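Local coordinates for protein phospho-furanose lactonase (Mycoplasma synoviae, PDB 3OVG) that hydrolyses D-xylono-1,4-lactone 5-phosphate and L-arabino-1,4-lactone 5-phosphate, and also carboxy 1,4-lactones, using two zinc ions in each subunit, at residues Val127-Glu131 and Glu132-Glu136; Tyr259-Lys263 and Gly264-His268; Phe317-Leu320 and Val321-Lys325. All coordinates share one frame; numbering follows the deposited sequence.

Three local contacts follow one another along a single TIM-barrel domain of the phosphotriesterase family. Contact 1 ends helix 119-131, contact 2 ends helix 250-262 just before strand 269-271, and contact 3 is a distorted part of helix 313-327. The centres of contacts 1 and 2 lie about 36 Å apart, on opposite sides of the chain's centre, and contact 3 is about 27 Å from contact 1 between centres. Contacts 2 and 3, with centres about 13 Å apart, touch: Asp-318 meets both Gln-266 and Lys-267, tying the turn that leads into strand 269-271 to the helix packed over that strand. Contact 3 lies nearest the metal centre, the Pro-324 side chain being about 11 Å from that of the zinc ligand His-26.

Contact 1: residues Val127-Glu131 and Glu132-Glu136; sequences VAEIE and EGMDE
The C-terminal end of helix 119-131 closes on Ala-128 O, which is shared by two successive amides of the chain that leaves it. Glu-132 N bonds to Ala-128 O at 2.7 Å, and Gly-133 N bonds to the same oxygen at 2.9 Å with the straighter N-H (163°). Gly-133 then takes a fully extended conformation with phi of 167°, which comes easily to glycine, and the chain turns aside past the last turn, bringing Met-134 CA close to Glu-129. The Gly-133 carbonyl points back at the helix, where Glu-129 CA makes a CA-H...O contact of 3.5 Å with Gly-133 O. Glu-129 is long enough to follow the departing chain: bent at chi2 (-143°), it brings OE2 to Asp-135 N at 2.9 Å through the anti lone pair, and the same oxygen rests 3.3 Å from Met-134 CA. OE1, the other oxygen of this buried carboxylate, is held by a salt bridge to Arg-76 and a hydrogen bond to Thr-99, so the group probably stays charged. The extended Glu-132 chain runs alongside Ala-128, whose small methyl suits this closeness. Val-127 and Ile-130 lean on helix 165-181, while the selenomethionine Met-134 reaches Val-78 of helix 78-88.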
loop_
_atom_site.group_PDB
_atom_site.type_symbol
_atom_site.label_atom_id
_atom_site.label_comp_id
_atom_site.label_asym_id
_atom_site.label_seq_id
_atom_site.Cartn_x
_atom_site.Cartn_y
_atom_site.Cartn_z
ATOM N N VAL A 127 19.528 -34.324 7.238
ATOM C CA VAL A 127 19.933 -35.515 8.001
ATOM C C VAL A 127 20.750 -35.185 9.263
ATOM O O VAL A 127 20.487 -35.742 10.325
ATOM C CB VAL A 127 20.733 -36.529 7.167
ATOM C CG1 VAL A 127 21.073 -37.748 8.033
ATOM C CG2 VAL A 127 19.926 -36.987 5.959
ATOM N N ALA A 128 21.721 -34.280 9.146
ATOM C CA ALA A 128 22.533 -33.867 10.294
ATOM C C ALA A 128 21.643 -33.356 11.420
ATOM O O ALA A 128 21.915 -33.590 12.597
ATOM C CB ALA A 128 23.550 -32.770 9.876
ATOM N N GLU A 129 20.575 -32.639 11.078
ATOM C CA GLU A 129 19.714 -32.104 12.134
ATOM C C GLU A 129 18.938 -33.212 12.846
ATOM O O GLU A 129 18.714 -33.133 14.045
ATOM C CB GLU A 129 18.755 -31.042 11.602
ATOM C CG GLU A 129 19.459 -29.766 11.152
ATOM C CD GLU A 129 18.660 -28.505 11.475
ATOM O OE1 GLU A 129 17.479 -28.360 11.024
ATOM O OE2 GLU A 129 19.233 -27.664 12.186
ATOM N N ILE A 130 18.509 -34.217 12.095
ATOM C CA ILE A 130 17.812 -35.386 12.650
ATOM C C ILE A 130 18.778 -36.286 13.482
ATOM O O ILE A 130 18.421 -36.781 14.550
ATOM C CB ILE A 130 17.173 -36.223 11.507
ATOM C CG1 ILE A 130 16.115 -35.422 10.724
ATOM C CG2 ILE A 130 16.535 -37.481 12.044
ATOM C CD1 ILE A 130 14.805 -35.158 11.518
ATOM N N GLU A 131 20.013 -36.470 13.000
ATOM C CA GLU A 131 20.923 -37.469 13.568
ATOM C C GLU A 131 22.101 -36.936 14.398
ATOM O O GLU A 131 22.636 -37.662 15.231
ATOM C CB GLU A 131 21.417 -38.467 12.481
ATOM C CG GLU A 131 20.249 -39.234 11.826
ATOM C CD GLU A 131 20.677 -40.381 10.924
ATOM O OE1 GLU A 131 21.764 -40.305 10.272
ATOM O OE2 GLU A 131 19.877 -41.343 10.845
ATOM N N GLU A 132 22.511 -35.696 14.198
ATOM C CA GLU A 132 23.572 -35.157 15.023
ATOM C C GLU A 132 23.060 -34.099 15.996
ATOM O O GLU A 132 23.283 -34.187 17.204
ATOM C CB GLU A 132 24.680 -34.593 14.141
ATOM C CG GLU A 132 25.397 -35.674 13.342
ATOM C CD GLU A 132 26.371 -35.074 12.355
ATOM O OE1 GLU A 132 27.190 -34.240 12.785
ATOM O OE2 GLU A 132 26.307 -35.417 11.160
ATOM N N GLY A 133 22.382 -33.095 15.456
ATOM C CA GLY A 133 21.823 -32.034 16.278
ATOM C C GLY A 133 21.382 -30.857 15.419
ATOM O O GLY A 133 21.992 -30.579 14.386
HETATM N N MSE A 134 20.320 -30.164 15.842
HETATM C CA MSE A 134 19.923 -28.939 15.161
HETATM C C MSE A 134 20.965 -27.835 15.278
HETATM O O MSE A 134 21.544 -27.626 16.335
HETATM C CB MSE A 134 18.600 -28.445 15.702
HETATM C CG MSE A 134 17.459 -29.343 15.246
HETATM SE SE MSE A 134 15.781 -28.805 16.108
HETATM C CE MSE A 134 16.259 -29.422 17.937
ATOM N N ASP A 135 21.177 -27.109 14.195
ATOM C CA ASP A 135 22.018 -25.898 14.248
ATOM C C ASP A 135 21.332 -24.839 15.131
ATOM O O ASP A 135 20.183 -24.422 14.866
ATOM C CB ASP A 135 22.269 -25.365 12.816
ATOM C CG ASP A 135 23.145 -24.099 12.780
ATOM O OD1 ASP A 135 23.800 -23.768 13.786
ATOM O OD2 ASP A 135 23.158 -23.433 11.730
ATOM N N GLU A 136 22.009 -24.410 16.190
ATOM C CA GLU A 136 21.477 -23.326 17.020
ATOM C C GLU A 136 21.357 -22.034 16.236
ATOM O O GLU A 136 20.621 -21.147 16.652
ATOM C CB GLU A 136 22.343 -23.081 18.263
ATOM C CG GLU A 136 22.315 -24.240 19.247
ATOM C CD GLU A 136 23.257 -24.040 20.434
ATOM O OE1 GLU A 136 24.026 -23.043 20.439
ATOM O OE2 GLU A 136 23.209 -24.889 21.359
#

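Contact 2: residues Tyr259-Lys263 and Gly264-His268; sequences YLVDK and GLQKH
Leu-265 packs against Leu-260 across the Schellman motif that closes helix 250-262. Its CB lies 3.2 Å from Leu-260 O, the very oxygen that accepts the Leu-265 N-H at 2.9 Å (N-H...O 151°), the longer-range bond of the motif. CG lies near two carbonyl oxygens, Leu-260 O and Lys-263 O, the latter 3.9 Å away. At the branch the two methyls part: CD1 goes to Leu-260 CD2 at 4.0 Å, while CD2 keeps beside Lys-263 O. Leucine suits this buried place, its apolar branches lying against Leu-260 and the end of the helix. The shorter bond of the motif runs from Gly-264 N to Val-261 O, 2.8 Å, with the donor well above the carbonyl plane. Gly-264 has positive phi (89°), and a side chain there would be jammed against the carbonyl of Lys-263, which accounts for glycine. Beyond the turn, Gln-266 CB lies 3.9 Å from Val-261 CG2. Chi1 of 71° sets its CG between the backbone N and the carbonyl carbon, and OE1 at the end of the chain comes to Val-261 CG1; NE2 reaches helix 313-327 at Asp-318. On one flank Leu-260 rests on Tyr-226 of helix 223-233; Val-261 and Gln-266 both meet Ala-315 of helix 313-327, placing the turn between these two helices at the approach to strand 269-271.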
loop_
_atom_site.group_PDB
_atom_site.type_symbol
_atom_site.label_atom_id
_atom_site.label_comp_id
_atom_site.label_asym_id
_atom_site.label_seq_id
_atom_site.Cartn_x
_atom_site.Cartn_y
_atom_site.Cartn_z
ATOM N N TYR A 259 -17.739 -37.040 8.688
ATOM C CA TYR A 259 -17.869 -37.743 7.414
ATOM C C TYR A 259 -16.717 -38.750 7.254
ATOM O O TYR A 259 -16.939 -39.937 6.970
ATOM C CB TYR A 259 -17.942 -36.750 6.238
ATOM C CG TYR A 259 -17.890 -37.395 4.860
ATOM C CD1 TYR A 259 -19.056 -37.892 4.247
ATOM C CD2 TYR A 259 -16.686 -37.530 4.178
ATOM C CE1 TYR A 259 -19.013 -38.498 2.981
ATOM C CE2 TYR A 259 -16.636 -38.153 2.894
ATOM C CZ TYR A 259 -17.800 -38.627 2.319
ATOM O OH TYR A 259 -17.766 -39.235 1.074
ATOM N N LEU A 260 -15.489 -38.286 7.475
ATOM C CA LEU A 260 -14.324 -39.138 7.294
ATOM C C LEU A 260 -14.351 -40.336 8.254
ATOM O O LEU A 260 -13.970 -41.453 7.876
ATOM C CB LEU A 260 -13.036 -38.347 7.508
ATOM C CG LEU A 260 -12.779 -37.276 6.469
ATOM C CD1 LEU A 260 -11.462 -36.523 6.801
ATOM C CD2 LEU A 260 -12.712 -37.932 5.082
ATOM N N VAL A 261 -14.777 -40.098 9.493
ATOM C CA VAL A 261 -14.870 -41.186 10.467
ATOM C C VAL A 261 -15.940 -42.191 10.022
ATOM O O VAL A 261 -15.710 -43.396 10.044
ATOM C CB VAL A 261 -15.112 -40.661 11.939
ATOM C CG1 VAL A 261 -15.369 -41.806 12.906
ATOM C CG2 VAL A 261 -13.903 -39.859 12.424
ATOM N N ASP A 262 -17.096 -41.697 9.600
ATOM C CA ASP A 262 -18.152 -42.595 9.109
ATOM C C ASP A 262 -17.677 -43.447 7.896
ATOM O O ASP A 262 -18.093 -44.595 7.725
ATOM C CB ASP A 262 -19.398 -41.788 8.744
ATOM C CG ASP A 262 -20.145 -41.251 9.988
ATOM O OD1 ASP A 262 -19.699 -41.524 11.127
ATOM O OD2 ASP A 262 -21.187 -40.563 9.822
ATOM N N LYS A 263 -16.802 -42.878 7.068
ATOM C CA LYS A 263 -16.251 -43.601 5.925
ATOM C C LYS A 263 -15.132 -44.542 6.332
ATOM O O LYS A 263 -14.563 -45.236 5.483
ATOM C CB LYS A 263 -15.762 -42.632 4.845
ATOM C CG LYS A 263 -16.841 -41.720 4.316
ATOM C CD LYS A 263 -18.066 -42.491 3.726
ATOM C CE LYS A 263 -17.924 -42.744 2.223
ATOM N NZ LYS A 263 -19.274 -42.726 1.513
ATOM N N GLY A 264 -14.821 -44.577 7.630
ATOM C CA GLY A 264 -13.898 -45.575 8.151
ATOM C C GLY A 264 -12.459 -45.108 8.099
ATOM O O GLY A 264 -11.527 -45.897 8.164
ATOM N N LEU A 265 -12.289 -43.797 8.046
ATOM C CA LEU A 265 -10.964 -43.224 7.857
ATOM C C LEU A 265 -10.381 -42.613 9.136
ATOM O O LEU A 265 -9.427 -41.804 9.074
ATOM C CB LEU A 265 -11.040 -42.182 6.717
ATOM C CG LEU A 265 -11.562 -42.680 5.345
ATOM C CD1 LEU A 265 -11.429 -41.598 4.242
ATOM C CD2 LEU A 265 -10.797 -43.947 4.907
ATOM N N GLN A 266 -10.924 -42.979 10.295
ATOM C CA GLN A 266 -10.488 -42.340 11.543
ATOM C C GLN A 266 -8.999 -42.518 11.899
ATOM O O GLN A 266 -8.446 -41.750 12.696
ATOM C CB GLN A 266 -11.314 -42.821 12.728
ATOM C CG GLN A 266 -11.038 -44.274 13.129
ATOM C CD GLN A 266 -12.104 -44.767 14.067
ATOM O OE1 GLN A 266 -13.277 -44.832 13.690
ATOM N NE2 GLN A 266 -11.721 -45.062 15.317
ATOM N N LYS A 267 -8.349 -43.525 11.347
ATOM C CA LYS A 267 -6.916 -43.694 11.608
ATOM C C LYS A 267 -6.016 -42.736 10.803
ATOM O O LYS A 267 -4.797 -42.738 10.988
ATOM C CB LYS A 267 -6.499 -45.131 11.310
ATOM C CG LYS A 267 -7.215 -46.200 12.158
ATOM C CD LYS A 267 -6.512 -46.437 13.493
ATOM C CE LYS A 267 -7.256 -47.505 14.318
ATOM N NZ LYS A 267 -6.633 -47.609 15.672
ATOM N N HIS A 268 -6.613 -41.923 9.931
ATOM C CA HIS A 268 -5.869 -41.033 9.035
ATOM C C HIS A 268 -6.036 -39.549 9.320
ATOM O O HIS A 268 -5.860 -38.724 8.428
ATOM C CB HIS A 268 -6.248 -41.348 7.602
ATOM C CG HIS A 268 -5.813 -42.710 7.201
ATOM N ND1 HIS A 268 -4.620 -42.944 6.550
ATOM C CD2 HIS A 268 -6.369 -43.925 7.431
ATOM C CE1 HIS A 268 -4.478 -44.247 6.367
ATOM N NE2 HIS A 268 -5.527 -44.862 6.889
#

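Contact 3: residues Phe317-Leu320 and Val321-Lys325; sequences FDIL and VNNPK
Val-321 fills one face of the Phe-317 ring one turn away, its CB 3.9 Å from the ring centroid and 13° off the normal, a CH-pi contact. The branched side chain suits the task, since CG1 also reaches Phe-317 CZ at 3.7 Å while CG2 lies over the CD1-CE1 side of the ring. Phe-317 CG stands opposite its backbone N (chi1 -166°), which swings the ring forward over the valine. At the ring's edge, in its plane, comes Asn-322 ND2, 3.2 Å from Phe-317 CD2. The backbone here widens into a pi-type turn within helix 313-327, a helix of the TIM barrel packed against strands 22-25 and 269-271. Phe-317 O accepts both Val-321 N, at 2.8 Å, and Asn-322 N, from opposite faces of its carbonyl plane, and Asn-323 N bonds to Asp-318 O at 2.7 Å. Proline fits the kink that follows, having no amide hydrogen to give, and Pro-324 CG packs 3.4 Å from Leu-320 O. Buried Asp-318 is served by several donors: Asn-322 ND2 meets OD1 at 2.8 Å, nearly straight (168°), with OD1 also salt-bridged to Lys-267 and OD2 taken by Gln-266.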
loop_
_atom_site.group_PDB
_atom_site.type_symbol
_atom_site.label_atom_id
_atom_site.label_comp_id
_atom_site.label_asym_id
_atom_site.label_seq_id
_atom_site.Cartn_x
_atom_site.Cartn_y
_atom_site.Cartn_z
ATOM N N PHE A 317 -9.901 -40.737 20.342
ATOM C CA PHE A 317 -8.688 -41.359 20.884
ATOM C C PHE A 317 -7.634 -41.651 19.800
ATOM O O PHE A 317 -6.441 -41.399 20.009
ATOM C CB PHE A 317 -8.982 -42.660 21.676
ATOM C CG PHE A 317 -7.812 -43.125 22.521
ATOM C CD1 PHE A 317 -7.548 -42.535 23.744
ATOM C CD2 PHE A 317 -6.959 -44.110 22.069
ATOM C CE1 PHE A 317 -6.463 -42.947 24.527
ATOM C CE2 PHE A 317 -5.856 -44.522 22.831
ATOM C CZ PHE A 317 -5.621 -43.940 24.072
ATOM N N ASP A 318 -8.074 -42.229 18.686
ATOM C CA ASP A 318 -7.193 -42.449 17.557
ATOM C C ASP A 318 -6.619 -41.124 17.083
ATOM O O ASP A 318 -5.409 -41.017 16.872
ATOM C CB ASP A 318 -7.924 -43.105 16.392
ATOM C CG ASP A 318 -8.205 -44.580 16.635
ATOM O OD1 ASP A 318 -7.535 -45.204 17.483
ATOM O OD2 ASP A 318 -9.078 -45.103 15.944
ATOM N N ILE A 319 -7.476 -40.121 16.931
ATOM C CA ILE A 319 -7.028 -38.818 16.442
ATOM C C ILE A 319 -5.945 -38.145 17.316
ATOM O O ILE A 319 -4.979 -37.582 16.805
ATOM C CB ILE A 319 -8.208 -37.865 16.259
ATOM C CG1 ILE A 319 -9.044 -38.288 15.053
ATOM C CG2 ILE A 319 -7.702 -36.453 16.080
ATOM C CD1 ILE A 319 -10.415 -37.580 14.973
ATOM N N LEU A 320 -6.114 -38.195 18.631
ATOM C CA LEU A 320 -5.212 -37.511 19.549
ATOM C C LEU A 320 -4.018 -38.377 19.974
ATOM O O LEU A 320 -2.962 -37.836 20.294
ATOM C CB LEU A 320 -5.966 -37.034 20.813
ATOM C CG LEU A 320 -7.124 -36.035 20.632
ATOM C CD1 LEU A 320 -7.870 -35.857 21.922
ATOM C CD2 LEU A 320 -6.585 -34.684 20.142
ATOM N N VAL A 321 -4.203 -39.701 20.033
ATOM C CA VAL A 321 -3.212 -40.592 20.671
ATOM C C VAL A 321 -2.647 -41.662 19.759
ATOM O O VAL A 321 -1.439 -41.729 19.561
ATOM C CB VAL A 321 -3.799 -41.274 21.920
ATOM C CG1 VAL A 321 -2.742 -42.109 22.631
ATOM C CG2 VAL A 321 -4.342 -40.231 22.842
ATOM N N ASN A 322 -3.527 -42.500 19.217
ATOM C CA ASN A 322 -3.119 -43.607 18.350
ATOM C C ASN A 322 -2.511 -43.221 16.986
ATOM O O ASN A 322 -1.489 -43.783 16.563
ATOM C CB ASN A 322 -4.261 -44.630 18.164
ATOM C CG ASN A 322 -4.532 -45.450 19.432
ATOM O OD1 ASN A 322 -3.624 -45.715 20.218
ATOM N ND2 ASN A 322 -5.789 -45.836 19.638
ATOM N N ASN A 323 -3.122 -42.263 16.306
ATOM C CA ASN A 323 -2.616 -41.846 15.002
ATOM C C ASN A 323 -1.243 -41.174 15.142
ATOM O O ASN A 323 -0.310 -41.498 14.408
ATOM C CB ASN A 323 -3.634 -40.964 14.288
ATOM C CG ASN A 323 -4.986 -41.681 14.073
ATOM O OD1 ASN A 323 -5.993 -41.051 13.684
ATOM N ND2 ASN A 323 -5.016 -42.978 14.340
ATOM N N PRO A 324 -1.095 -40.267 16.118
ATOM C CA PRO A 324 0.250 -39.681 16.250
ATOM C C PRO A 324 1.326 -40.687 16.687
ATOM O O PRO A 324 2.506 -40.550 16.304
ATOM C CB PRO A 324 0.063 -38.580 17.301
ATOM C CG PRO A 324 -1.414 -38.291 17.312
ATOM C CD PRO A 324 -2.086 -39.616 16.991
ATOM N N LYS A 325 0.919 -41.684 17.479
ATOM C CA LYS A 325 1.817 -42.738 17.913
ATOM C C LYS A 325 2.359 -43.485 16.694
ATOM O O LYS A 325 3.549 -43.858 16.629
ATOM C CB LYS A 325 1.085 -43.689 18.878
ATOM C CG LYS A 325 1.888 -44.875 19.335
ATOM C CD LYS A 325 1.465 -45.308 20.766
ATOM C CE LYS A 325 0.260 -46.215 20.785
ATOM N NZ LYS A 325 0.676 -47.668 20.844
#